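Long-range contacts in GlcNAc Inducible Gene 2, GIG2 (Candida albicans, PDB 6AKZ), which binds an iron(III) ion and probably acts as a metal-dependent oxygenase of the DUF1479 family, a member of the cupin clan: residues S38-L42 with G216-N220; L42-I46 with L280-Y284; I90-I94 with H142-I148; R177-P183 with G365-Y371; E435-K439 with R451-N455. All coordinates share one frame; numbering follows the deposited sequence.

Contact 1: S38-L42 with G216-N220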
# COMPACT_ATOMS: atom_id res chain seq x y z
N SER A 38 17.61 -20.65 -7.01
CA SER A 38 17.23 -19.22 -7.08
C SER A 38 17.32 -18.56 -5.68
O SER A 38 17.66 -17.37 -5.59
CB SER A 38 15.82 -19.06 -7.68
OG SER A 38 14.79 -19.30 -6.73
N TRP A 39 16.96 -19.32 -4.65
CA TRP A 39 17.07 -18.91 -3.25
C TRP A 39 18.49 -18.65 -2.83
O TRP A 39 18.79 -17.67 -2.13
CB TRP A 39 16.46 -19.96 -2.33
CG TRP A 39 16.69 -19.65 -0.82
CD1 TRP A 39 17.68 -20.16 0.00
CD2 TRP A 39 15.92 -18.75 0.02
NE1 TRP A 39 17.54 -19.66 1.29
CE2 TRP A 39 16.48 -18.78 1.32
CE3 TRP A 39 14.83 -17.90 -0.22
CZ2 TRP A 39 15.97 -18.02 2.37
CZ3 TRP A 39 14.31 -17.19 0.86
CH2 TRP A 39 14.87 -17.24 2.12
N LYS A 40 19.40 -19.51 -3.29
CA LYS A 40 20.81 -19.28 -3.06
C LYS A 40 21.37 -18.02 -3.78
O LYS A 40 22.08 -17.23 -3.17
CB LYS A 40 21.54 -20.54 -3.48
CG LYS A 40 21.23 -21.64 -2.49
CD LYS A 40 21.81 -22.96 -2.96
CE LYS A 40 21.33 -24.04 -2.02
NZ LYS A 40 21.88 -25.31 -2.60
N ARG A 41 21.07 -17.85 -5.05
CA ARG A 41 21.38 -16.60 -5.80
C ARG A 41 20.81 -15.34 -5.05
O ARG A 41 21.46 -14.30 -4.98
CB ARG A 41 20.80 -16.58 -7.18
CG ARG A 41 21.24 -17.70 -8.12
CD ARG A 41 21.01 -17.32 -9.59
NE ARG A 41 19.58 -17.11 -9.88
CZ ARG A 41 18.72 -18.05 -10.22
NH1 ARG A 41 19.12 -19.33 -10.33
NH2 ARG A 41 17.45 -17.72 -10.46
N LEU A 42 19.59 -15.47 -4.57
CA LEU A 42 18.90 -14.38 -3.90
C LEU A 42 19.66 -13.88 -2.65
O LEU A 42 19.89 -12.68 -2.49
CB LEU A 42 17.49 -14.78 -3.52
CG LEU A 42 16.71 -13.75 -2.68
CD1 LEU A 42 16.49 -12.46 -3.52
CD2 LEU A 42 15.40 -14.31 -2.25
N GLY A 216 11.29 -20.08 -9.82
CA GLY A 216 12.71 -20.01 -9.73
C GLY A 216 13.33 -18.93 -10.54
O GLY A 216 14.51 -18.95 -10.76
N ASP A 217 12.55 -17.90 -10.88
CA ASP A 217 12.97 -16.83 -11.76
C ASP A 217 12.56 -15.47 -11.09
O ASP A 217 12.07 -14.59 -11.77
CB ASP A 217 12.21 -17.01 -13.10
CG ASP A 217 12.65 -16.08 -14.20
OD1 ASP A 217 13.81 -15.59 -14.22
OD2 ASP A 217 11.80 -15.84 -15.13
N TRP A 218 12.82 -15.33 -9.78
CA TRP A 218 12.63 -14.05 -9.09
C TRP A 218 13.21 -12.87 -9.81
O TRP A 218 12.65 -11.76 -9.76
CB TRP A 218 13.09 -14.10 -7.62
CG TRP A 218 14.53 -14.23 -7.41
CD1 TRP A 218 15.22 -15.41 -7.07
CD2 TRP A 218 15.52 -13.21 -7.48
NE1 TRP A 218 16.55 -15.17 -6.98
CE2 TRP A 218 16.78 -13.82 -7.19
CE3 TRP A 218 15.49 -11.83 -7.74
CZ2 TRP A 218 17.95 -13.12 -7.16
CZ3 TRP A 218 16.67 -11.13 -7.69
CH2 TRP A 218 17.89 -11.75 -7.38
N GLU A 219 14.29 -13.05 -10.56
CA GLU A 219 14.94 -11.94 -11.20
C GLU A 219 14.05 -11.25 -12.18
O GLU A 219 14.25 -10.06 -12.47
CB GLU A 219 16.22 -12.38 -11.94
CG GLU A 219 17.37 -12.76 -11.06
CD GLU A 219 17.39 -14.25 -10.66
OE1 GLU A 219 16.37 -15.01 -10.83
OE2 GLU A 219 18.48 -14.62 -10.13
N ASN A 220 13.10 -11.98 -12.73
CA ASN A 220 12.18 -11.40 -13.68
C ASN A 220 10.81 -10.98 -13.10
O ASN A 220 9.88 -10.68 -13.89
CB ASN A 220 12.05 -12.36 -14.83
CG ASN A 220 13.30 -12.32 -15.67
OD1 ASN A 220 13.72 -11.26 -16.16
ND2 ASN A 220 13.91 -13.42 -15.79
O HOH W 1 12.72 -17.47 -7.56
O HOH W 2 16.93 -21.36 -10.84
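Trp218 lays its indole against the side of helix 32-56 and shows how one ring can use edge and faces at once. At the edge, Trp218 NE1 donates to Ser38 O at 2.8 Å. That carbonyl already accepts the helical bond from Leu42 N, and the two donors reach it from opposite faces of its plane; the indole N-H stands above the plane rather than on a lone pair. Over one face sits Leu42 CD1, 3.9 Å from the centre of the six-membered ring of Trp218 in a CH-pi contact, while Glu219 CD lies over the opposite face.

Arg41 makes the charged half of the contact. Its chain bends at chi3 (-63°), which brings the guanidinium side-on to Glu219: Arg41 NE meets Glu219 OE2 at 2.7 Å and Arg41 NH2 meets Glu219 OE1 at 2.9 Å, with the two planes only 24° apart. Arg41 NH2 also donates to Gly216 O at 3.2 Å, close to the guanidinium plane. Ser38 packs its CB 3.3 Å from Gly216 O, and its OG, bonded to Val35 O, is joined through a water to Trp218 N.

Gly216 ends helix 211-214 in a Schellman motif, and the loop that follows is thus docked on helix 32-56 by an indole-to-carbonyl bond and a bidentate Arg-Glu salt bridge.

Contact 2: L42-I46 with L280-Y284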
# COMPACT_ATOMS: atom_id res chain seq x y z
N LEU A 42 19.59 -15.47 -4.57
CA LEU A 42 18.90 -14.38 -3.90
C LEU A 42 19.66 -13.88 -2.65
O LEU A 42 19.89 -12.68 -2.49
CB LEU A 42 17.49 -14.78 -3.52
CG LEU A 42 16.71 -13.75 -2.68
CD1 LEU A 42 16.49 -12.46 -3.52
CD2 LEU A 42 15.40 -14.31 -2.25
N LEU A 43 20.04 -14.81 -1.78
CA LEU A 43 20.77 -14.48 -0.61
C LEU A 43 22.10 -13.82 -0.88
O LEU A 43 22.45 -12.86 -0.17
CB LEU A 43 20.94 -15.71 0.28
CG LEU A 43 19.72 -16.32 0.95
CD1 LEU A 43 20.18 -17.41 1.91
CD2 LEU A 43 18.80 -15.35 1.69
N VAL A 44 22.77 -14.23 -1.95
CA VAL A 44 24.03 -13.64 -2.30
C VAL A 44 23.77 -12.17 -2.69
O VAL A 44 24.40 -11.31 -2.14
CB VAL A 44 24.71 -14.43 -3.44
CG1 VAL A 44 25.89 -13.64 -4.01
CG2 VAL A 44 25.11 -15.82 -2.93
N GLU A 45 22.75 -11.93 -3.52
CA GLU A 45 22.37 -10.56 -3.97
C GLU A 45 21.90 -9.71 -2.79
O GLU A 45 22.23 -8.50 -2.75
CB GLU A 45 21.28 -10.53 -5.04
CG GLU A 45 21.76 -11.09 -6.39
CD GLU A 45 23.11 -10.51 -6.81
OE1 GLU A 45 23.15 -9.27 -7.05
OE2 GLU A 45 24.12 -11.26 -6.79
N ILE A 46 21.11 -10.30 -1.90
CA ILE A 46 20.64 -9.59 -0.72
C ILE A 46 21.86 -9.07 0.10
O ILE A 46 21.91 -7.88 0.48
CB ILE A 46 19.68 -10.40 0.12
CG1 ILE A 46 18.28 -10.35 -0.52
CG2 ILE A 46 19.63 -9.97 1.55
CD1 ILE A 46 17.19 -11.13 0.24
N LEU A 280 14.03 -7.73 -4.39
CA LEU A 280 14.72 -8.64 -3.47
C LEU A 280 13.89 -8.92 -2.24
O LEU A 280 13.86 -10.06 -1.72
CB LEU A 280 16.09 -8.08 -3.08
CG LEU A 280 17.12 -8.02 -4.15
CD1 LEU A 280 18.43 -7.49 -3.63
CD2 LEU A 280 17.34 -9.35 -4.82
N SER A 281 13.23 -7.88 -1.72
CA SER A 281 12.33 -8.06 -0.61
C SER A 281 11.25 -9.15 -0.82
O SER A 281 11.06 -10.02 0.02
CB SER A 281 11.69 -6.76 -0.16
OG SER A 281 12.60 -5.87 0.51
N MET A 282 10.51 -9.03 -1.89
CA MET A 282 9.44 -9.95 -2.13
C MET A 282 9.91 -11.36 -2.56
O MET A 282 9.25 -12.33 -2.29
CB MET A 282 8.40 -9.38 -3.10
CG MET A 282 7.62 -8.19 -2.56
SD MET A 282 6.88 -8.49 -0.95
CE MET A 282 5.81 -9.89 -1.22
N ALA A 283 11.05 -11.46 -3.20
CA ALA A 283 11.61 -12.78 -3.53
C ALA A 283 11.87 -13.45 -2.20
O ALA A 283 11.55 -14.59 -2.02
CB ALA A 283 12.87 -12.62 -4.36
N TYR A 284 12.43 -12.75 -1.24
CA TYR A 284 12.80 -13.34 0.04
C TYR A 284 11.58 -13.70 0.86
O TYR A 284 11.44 -14.84 1.36
CB TYR A 284 13.65 -12.34 0.82
CG TYR A 284 14.15 -12.87 2.14
CD1 TYR A 284 15.33 -13.64 2.25
CD2 TYR A 284 13.44 -12.58 3.31
CE1 TYR A 284 15.76 -14.09 3.51
CE2 TYR A 284 13.88 -13.03 4.55
CZ TYR A 284 15.04 -13.75 4.65
OH TYR A 284 15.43 -14.16 5.92
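Ile46 and Leu280 bring their CA atoms within 6.6 Å where helix 42-46 and helix 280-284 pass in largely opposed directions, their short axes approaching to 10.5 Å at a signed crossing angle of -143°. The side-chain contacts between them are apolar.

Leu42 drives its forked end into the second helix, and the two branches have different tasks. Leu42 CD1 meets Leu280 CD2 at 3.5 Å, tighter than usual for two methyl groups, as the two leucines lie alongside each other, pointing opposite ways. Leu42 CD2 instead presses on the main chain, 3.5 Å from Tyr284 N. Ala283, whose side chain ends at CB, lets that fork come close: both methyls of Leu42 lie near it, Leu42 CD2 at 3.7 Å from Ala283 CB.

Tyr284 reaches its ring across helix 42-46, towards Leu43 and Ile46. Leu43 CD2 comes to the ring edge in its plane, 3.8 Å from Tyr284 CE1. Ile46 meets the tyrosine at about a right angle, Ile46 CD1 lying 3.7 Å from Tyr284 CD1, and its CG1 also packs on Leu280 CB. Glu45 adds its aliphatic base, touching Leu280 through CB while its carboxylate leads away.

The ring is further covered by Trp39, and its hydroxyl is held by His330. Trp218 also touches Leu280. Together these side chains form a buried antiparallel helix-helix interface in which helix 278-287 packs on the long helix 32-56.

Contact 3: I90-I94 with H142-I148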
# COMPACT_ATOMS: atom_id res chain seq x y z
N ILE A 90 8.65 13.06 -3.04
CA ILE A 90 8.51 14.20 -3.97
C ILE A 90 8.44 15.45 -3.17
O ILE A 90 7.49 15.67 -2.36
CB ILE A 90 7.25 14.02 -4.81
CG1 ILE A 90 7.21 12.66 -5.51
CG2 ILE A 90 7.10 15.19 -5.79
CD1 ILE A 90 5.89 12.37 -6.17
N GLU A 91 9.40 16.31 -3.34
CA GLU A 91 9.46 17.55 -2.54
C GLU A 91 8.67 18.72 -3.12
O GLU A 91 8.48 18.78 -4.30
CB GLU A 91 10.91 17.94 -2.35
CG GLU A 91 11.59 16.97 -1.42
CD GLU A 91 12.85 17.51 -0.76
OE1 GLU A 91 13.81 17.55 -1.55
OE2 GLU A 91 12.86 17.81 0.50
N ASN A 92 8.08 19.57 -2.28
CA ASN A 92 7.54 20.83 -2.70
C ASN A 92 6.27 20.66 -3.55
O ASN A 92 6.02 21.38 -4.51
CB ASN A 92 8.61 21.69 -3.44
CG ASN A 92 9.83 22.06 -2.58
OD1 ASN A 92 9.71 22.54 -1.46
ND2 ASN A 92 10.98 21.95 -3.14
N VAL A 93 5.49 19.66 -3.23
CA VAL A 93 4.19 19.46 -3.88
C VAL A 93 3.21 20.55 -3.44
O VAL A 93 2.42 21.02 -4.24
CB VAL A 93 3.61 18.12 -3.47
CG1 VAL A 93 2.23 17.95 -4.18
CG2 VAL A 93 4.63 17.01 -3.86
N ILE A 94 3.25 20.93 -2.18
CA ILE A 94 2.33 21.94 -1.62
C ILE A 94 3.15 22.99 -0.90
O ILE A 94 4.07 22.65 -0.16
CB ILE A 94 1.34 21.32 -0.62
CG1 ILE A 94 0.57 20.13 -1.19
CG2 ILE A 94 0.35 22.38 -0.08
CD1 ILE A 94 -0.31 20.46 -2.32
N HIS A 142 -6.08 18.77 -4.43
CA HIS A 142 -5.24 19.81 -4.88
C HIS A 142 -4.63 19.44 -6.23
O HIS A 142 -4.23 18.29 -6.43
CB HIS A 142 -4.15 20.08 -3.85
CG HIS A 142 -3.30 21.27 -4.13
ND1 HIS A 142 -2.30 21.30 -5.08
CD2 HIS A 142 -3.28 22.49 -3.53
CE1 HIS A 142 -1.70 22.48 -5.06
NE2 HIS A 142 -2.28 23.22 -4.12
N PRO A 143 -4.57 20.38 -7.17
CA PRO A 143 -4.06 20.06 -8.53
C PRO A 143 -2.68 19.40 -8.54
O PRO A 143 -2.41 18.51 -9.37
CB PRO A 143 -3.97 21.46 -9.23
CG PRO A 143 -4.82 22.33 -8.42
CD PRO A 143 -4.71 21.86 -7.02
N ASN A 144 -1.82 19.82 -7.61
CA ASN A 144 -0.49 19.26 -7.50
C ASN A 144 -0.60 17.84 -6.97
O ASN A 144 0.22 16.98 -7.29
CB ASN A 144 0.37 20.11 -6.56
CG ASN A 144 0.81 21.41 -7.19
OD1 ASN A 144 0.46 21.72 -8.33
ND2 ASN A 144 1.57 22.20 -6.44
N MET A 145 -1.59 17.52 -6.16
CA MET A 145 -1.74 16.17 -5.66
C MET A 145 -2.31 15.30 -6.79
O MET A 145 -1.84 14.23 -7.00
CB MET A 145 -2.64 16.08 -4.46
CG MET A 145 -2.08 16.89 -3.32
SD MET A 145 -0.70 16.01 -2.64
CE MET A 145 0.51 16.23 -3.92
N LYS A 146 -3.34 15.77 -7.48
CA LYS A 146 -3.84 14.98 -8.60
C LYS A 146 -2.69 14.64 -9.59
O LYS A 146 -2.64 13.55 -10.15
CB LYS A 146 -4.93 15.73 -9.35
CG LYS A 146 -6.21 15.87 -8.48
CD LYS A 146 -7.33 16.52 -9.33
CE LYS A 146 -8.65 16.42 -8.64
NZ LYS A 146 -9.80 16.90 -9.44
N ALA A 147 -1.85 15.61 -9.82
CA ALA A 147 -0.73 15.48 -10.75
C ALA A 147 0.21 14.36 -10.33
O ALA A 147 0.60 13.52 -11.16
CB ALA A 147 0.04 16.79 -10.89
N ILE A 148 0.60 14.32 -9.07
CA ILE A 148 1.55 13.27 -8.67
C ILE A 148 0.92 11.90 -8.71
O ILE A 148 1.59 10.94 -9.07
CB ILE A 148 2.25 13.49 -7.30
CG1 ILE A 148 1.25 13.44 -6.17
CG2 ILE A 148 3.02 14.83 -7.33
CD1 ILE A 148 1.89 13.61 -4.79
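The first turn of helix 143-153 is fastened to the turn that follows strand 87-91, and Asn144 makes the polar link to Val93. Asn144 ND2 donates to Val93 O at 2.6 Å in a nearly straight bond, with the acceptor close to the amide plane. Asn144 CB rests against the same carbonyl, 3.2 Å from Val93 O.

His142 precedes the helix as its N-cap. A chi1 of -173° puts its CG opposite the backbone N and swings the ring back over the helix start, where His142 ND1 accepts from Asn144 N at 3.0 Å. Accepting there requires a lone pair on ND1, consistent with a proton on NE2 if the imidazole is neutral. The capping bond also steadies the ring for its second partner: Ile94 CD1 stands over the centre of one face, 3.5 Å from the centroid of the His142 ring and 9° off the normal, a CH-pi contact. Pro143 CD lies on the opposite face, toward the rim. Trp102 of helix 96-112 touches both His142 and Ile94.

Farther along, Ile148 and Ile90 overlap side by side, Ile148 CG2 lying 4.0 Å from Ile90 CD1, and Met145 CG packs at 4.1 Å from Ile94 CD1. Both Met145 and Ile148 continue onto Phe346 of strand 346-350, which pairs with strand 87-91. The contact is a capped helix start laid against the strand end of the main mixed sheet, with a side-chain amide holding the main chain of the turn.

Contact 4: R177-P183 with G365-Y371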
# COMPACT_ATOMS: atom_id res chain seq x y z
N ARG A 177 -6.97 8.35 7.71
CA ARG A 177 -6.93 9.26 8.82
C ARG A 177 -5.67 10.04 8.83
O ARG A 177 -4.99 10.15 7.83
CB ARG A 177 -7.18 8.50 10.07
CG ARG A 177 -6.26 7.43 10.32
CD ARG A 177 -6.83 6.60 11.42
NE ARG A 177 -5.92 5.49 11.70
CZ ARG A 177 -5.94 4.79 12.85
NH1 ARG A 177 -6.82 5.07 13.83
NH2 ARG A 177 -5.06 3.83 13.03
N ILE A 178 -5.46 10.80 9.91
CA ILE A 178 -4.29 11.60 10.08
C ILE A 178 -3.48 11.09 11.31
O ILE A 178 -3.99 10.43 12.19
CB ILE A 178 -4.64 13.09 10.14
CG1 ILE A 178 -5.37 13.45 11.40
CG2 ILE A 178 -5.49 13.50 8.90
CD1 ILE A 178 -5.51 14.96 11.60
N ARG A 179 -2.19 11.39 11.29
CA ARG A 179 -1.31 11.16 12.42
C ARG A 179 -0.70 12.48 12.85
O ARG A 179 -0.27 13.31 12.03
CB ARG A 179 -0.24 10.15 12.06
CG ARG A 179 0.90 10.20 13.08
CD ARG A 179 1.90 9.12 12.82
NE ARG A 179 2.60 9.11 11.50
CZ ARG A 179 3.60 9.89 11.09
NH1 ARG A 179 3.95 10.97 11.78
NH2 ARG A 179 4.26 9.58 9.96
N ILE A 180 -0.75 12.77 14.16
CA ILE A 180 -0.04 13.91 14.69
C ILE A 180 0.71 13.35 15.89
O ILE A 180 0.09 13.12 16.94
CB ILE A 180 -0.98 15.04 15.16
CG1 ILE A 180 -1.84 15.52 13.99
CG2 ILE A 180 -0.20 16.24 15.66
CD1 ILE A 180 -2.92 16.51 14.37
N ARG A 181 2.01 13.03 15.70
CA ARG A 181 2.82 12.33 16.67
C ARG A 181 3.70 13.34 17.42
O ARG A 181 4.51 14.03 16.85
CB ARG A 181 3.69 11.30 16.04
CG ARG A 181 4.52 10.45 17.03
CD ARG A 181 5.12 9.30 16.30
NE ARG A 181 6.04 8.56 17.15
CZ ARG A 181 6.83 7.59 16.73
NH1 ARG A 181 6.87 7.21 15.45
NH2 ARG A 181 7.59 6.96 17.60
N GLU A 182 3.41 13.49 18.72
CA GLU A 182 4.24 14.36 19.58
C GLU A 182 5.60 13.69 19.89
O GLU A 182 5.69 12.47 20.01
CB GLU A 182 3.50 14.71 20.89
CG GLU A 182 2.30 15.62 20.66
CD GLU A 182 2.65 16.98 20.10
OE1 GLU A 182 3.67 17.58 20.52
OE2 GLU A 182 1.95 17.48 19.19
N PRO A 183 6.63 14.53 20.15
CA PRO A 183 7.89 13.94 20.62
C PRO A 183 7.70 13.16 21.87
O PRO A 183 6.86 13.54 22.73
CB PRO A 183 8.76 15.15 20.88
CG PRO A 183 8.26 16.21 19.93
CD PRO A 183 6.77 15.95 19.84
N GLY A 365 9.50 18.77 17.27
CA GLY A 365 8.10 19.15 17.15
C GLY A 365 7.33 17.97 16.65
O GLY A 365 7.86 16.89 16.41
N HIS A 366 6.04 18.19 16.46
CA HIS A 366 5.13 17.15 16.01
C HIS A 366 5.58 16.63 14.61
O HIS A 366 6.17 17.36 13.81
CB HIS A 366 3.64 17.68 15.99
CG HIS A 366 3.43 18.78 15.01
ND1 HIS A 366 3.02 18.55 13.71
CD2 HIS A 366 3.60 20.13 15.10
CE1 HIS A 366 2.92 19.69 13.06
NE2 HIS A 366 3.34 20.65 13.87
N SER A 367 5.39 15.32 14.45
CA SER A 367 5.57 14.61 13.21
C SER A 367 4.11 14.21 12.77
O SER A 367 3.48 13.32 13.32
CB SER A 367 6.42 13.40 13.41
OG SER A 367 6.40 12.65 12.26
N SER A 368 3.62 14.93 11.77
CA SER A 368 2.22 14.84 11.35
C SER A 368 2.13 14.66 9.84
O SER A 368 2.87 15.28 9.06
CB SER A 368 1.53 16.08 11.71
OG SER A 368 1.67 16.34 13.12
N VAL A 369 1.23 13.74 9.49
CA VAL A 369 0.98 13.42 8.11
C VAL A 369 -0.49 13.19 7.86
O VAL A 369 -1.29 12.87 8.75
CB VAL A 369 1.81 12.23 7.60
CG1 VAL A 369 3.28 12.43 7.83
CG2 VAL A 369 1.34 10.89 8.16
N LEU A 370 -0.83 13.32 6.59
CA LEU A 370 -2.21 13.02 6.13
C LEU A 370 -2.10 11.88 5.14
O LEU A 370 -1.42 12.02 4.12
CB LEU A 370 -2.72 14.27 5.45
CG LEU A 370 -4.16 14.41 4.86
CD1 LEU A 370 -4.32 15.92 4.68
CD2 LEU A 370 -4.22 13.74 3.49
N TYR A 371 -2.63 10.74 5.54
CA TYR A 371 -2.56 9.51 4.76
C TYR A 371 -3.45 9.59 3.54
O TYR A 371 -4.62 9.96 3.66
CB TYR A 371 -2.95 8.27 5.56
CG TYR A 371 -1.86 7.94 6.62
CD1 TYR A 371 -0.78 7.15 6.31
CD2 TYR A 371 -1.92 8.52 7.87
CE1 TYR A 371 0.24 6.89 7.26
CE2 TYR A 371 -0.92 8.24 8.82
CZ TYR A 371 0.14 7.45 8.52
OH TYR A 371 1.17 7.22 9.45
O HOH W 3 3.88 6.47 8.42
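Arg179 and Tyr371 meet on one face of an antiparallel strand pair, and the arginine can be read atom by atom. Arg179 CB faces the edge of the tyrosine ring, 3.8 Å from Tyr371 CE2. CG passes near Ser367 O, and Arg179 CD lies 3.9 Å from Tyr371 OH. A bend at chi3 (60°) turns the guanidinium back over the partner strand. Arg179 NE donates to Tyr371 OH at 3.1 Å, almost straight at 167°. Arg179 NH1 donates to Ser367 OG at 3.0 Å, and only weakly to Ser367 O; the same hydroxyl is bonded to Gly270 O. Arg179 NH2 lies 3.7 Å from Val369 CG2, which covers one face of the guanidinium.

Beneath this, Arg179 and Val369 form a hydrogen-bonded pair, with Arg179 N to Val369 O at 3.1 Å. Ile180 and Ser368 form the adjoining non-hydrogen-bonded pair.

The Tyr371 side chain lies about 7 Å from the iron(III) ion, bound by His192, Asp194 and His355, and Arg179, bonded to its hydroxyl, probably helps position the tyrosine from farther out. In the main sheet, strand 256-261 flanks 367-371 and strand 127-128 flanks 178-181, while helices 96-112 and 134-140 pack on the face bearing Ile178, Ile180 and Leu370.

Contact 5: E435-K439 with R451-N455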
# COMPACT_ATOMS: atom_id res chain seq x y z
N GLU A 435 -20.42 11.01 -8.74
CA GLU A 435 -20.76 11.36 -10.09
C GLU A 435 -20.36 10.20 -10.97
O GLU A 435 -19.29 9.61 -10.74
CB GLU A 435 -19.96 12.58 -10.48
CG GLU A 435 -20.16 13.03 -11.91
CD GLU A 435 -21.61 13.49 -12.14
OE1 GLU A 435 -22.04 14.44 -11.44
OE2 GLU A 435 -22.31 12.84 -12.94
N GLU A 436 -21.16 9.90 -12.00
CA GLU A 436 -20.85 8.80 -12.88
C GLU A 436 -19.60 9.16 -13.69
O GLU A 436 -19.28 10.34 -13.96
CB GLU A 436 -22.01 8.51 -13.87
CG GLU A 436 -23.31 8.11 -13.19
CD GLU A 436 -24.26 9.30 -12.86
OE1 GLU A 436 -23.85 10.46 -12.47
OE2 GLU A 436 -25.47 9.06 -13.02
N PHE A 437 -18.90 8.12 -14.08
CA PHE A 437 -17.69 8.23 -14.94
C PHE A 437 -18.04 8.46 -16.38
O PHE A 437 -19.02 7.94 -16.87
CB PHE A 437 -16.83 6.97 -14.79
CG PHE A 437 -16.31 6.79 -13.40
CD1 PHE A 437 -15.20 7.54 -13.00
CD2 PHE A 437 -16.92 5.95 -12.52
CE1 PHE A 437 -14.76 7.46 -11.70
CE2 PHE A 437 -16.44 5.83 -11.22
CZ PHE A 437 -15.33 6.59 -10.83
N GLU A 438 -17.33 9.37 -17.02
CA GLU A 438 -17.44 9.60 -18.43
C GLU A 438 -16.74 8.45 -19.16
O GLU A 438 -15.71 7.97 -18.71
CB GLU A 438 -16.77 10.95 -18.74
CG GLU A 438 -17.17 11.57 -20.07
CD GLU A 438 -16.14 12.60 -20.58
OE1 GLU A 438 -15.59 13.34 -19.75
OE2 GLU A 438 -15.86 12.63 -21.82
N LYS A 439 -17.30 7.98 -20.27
CA LYS A 439 -16.62 7.01 -21.12
C LYS A 439 -16.63 7.53 -22.53
O LYS A 439 -17.67 7.37 -23.16
CB LYS A 439 -17.31 5.71 -21.16
CG LYS A 439 -17.42 5.19 -19.78
CD LYS A 439 -17.89 3.83 -20.03
CE LYS A 439 -18.65 3.29 -18.91
NZ LYS A 439 -19.18 4.21 -17.91
N ARG A 451 -15.40 1.35 -15.92
CA ARG A 451 -16.15 2.54 -15.75
C ARG A 451 -17.63 2.23 -15.83
O ARG A 451 -18.39 2.72 -15.02
CB ARG A 451 -15.75 3.61 -16.74
CG ARG A 451 -14.43 4.25 -16.46
CD ARG A 451 -14.11 5.37 -17.41
NE ARG A 451 -12.73 5.82 -17.21
CZ ARG A 451 -12.20 6.95 -17.63
NH1 ARG A 451 -12.89 7.82 -18.37
NH2 ARG A 451 -10.90 7.19 -17.33
N SER A 452 -18.04 1.42 -16.78
CA SER A 452 -19.43 1.03 -16.87
C SER A 452 -19.92 0.29 -15.63
O SER A 452 -21.03 0.55 -15.12
CB SER A 452 -19.70 0.21 -18.13
OG SER A 452 -21.07 -0.24 -18.12
N ILE A 453 -19.11 -0.66 -15.17
CA ILE A 453 -19.48 -1.47 -14.00
C ILE A 453 -19.63 -0.54 -12.76
O ILE A 453 -20.63 -0.64 -12.00
CB ILE A 453 -18.45 -2.53 -13.79
CG1 ILE A 453 -18.57 -3.59 -14.91
CG2 ILE A 453 -18.58 -3.16 -12.38
CD1 ILE A 453 -17.33 -4.48 -15.04
N ALA A 454 -18.71 0.41 -12.60
CA ALA A 454 -18.88 1.39 -11.52
C ALA A 454 -20.17 2.20 -11.61
O ALA A 454 -20.90 2.35 -10.62
CB ALA A 454 -17.70 2.34 -11.42
N ASN A 455 -20.44 2.70 -12.78
CA ASN A 455 -21.66 3.41 -13.02
C ASN A 455 -22.91 2.60 -12.72
O ASN A 455 -23.84 3.15 -12.09
CB ASN A 455 -21.67 3.92 -14.44
CG ASN A 455 -20.71 5.07 -14.66
OD1 ASN A 455 -20.08 5.65 -13.75
ND2 ASN A 455 -20.60 5.44 -15.89
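Asn455 holds both main-chain polar atoms of Phe437. Its CG stands beside the backbone N (chi1 -72°) and chi2 is near zero, which turns the amide outward from helix 445-460. Asn455 OD1 accepts from Phe437 N at 2.8 Å, in the carbonyl plane and on a lone pair. Asn455 ND2 returns a bond to Phe437 O at 3.1 Å, running almost straight at 170°. The phenyl ring lies nearly parallel to the amide plane, 13° apart, with OD1 at its edge, and Phe437 CE2 reaches Ala454 CB at 3.7 Å.

Arg451 is extended from CG to NE, which carries its guanidinium along the loop: Arg451 NH1 donates to Glu438 O at 2.8 Å, while NE is salt-bridged to Asp167. The Lys439 chain runs alongside Arg451 but points the other way, Lys439 CG lying 3.8 Å from Arg451 CB. Its end is modelled with an unusual chi4 and implausibly near Ser452 and the Asn455 amide, so the position of the ammonium group is doubtful.

The two bonds from Asn455 settle which end of the amide is oxygen. With Arg451 they supply partners for Phe437 N, Phe437 O and Glu438 O, three main-chain groups of a segment without regular secondary structure.

How the contacts relate
From the N terminus, helix 32-56 opens two long loops from adjoining segments that share Leu42: contact 1 closes the first on the loop after helix 211-214, and contact 2 closes the second on helix 278-287. Trp218 CB packs on Ala283 CB, so the two form one continuous patch. Contact 3 opens and closes within both loops, about 33 Å or more from them between centres. Contact 4 opens inside them but closes beyond, so its segments alternate with theirs, and it pairs neighbouring strands of the sheet that contact 3 also reaches. Contact 5 follows all the others, closing a short loop that binds the segment 435-439 to helix 445-460.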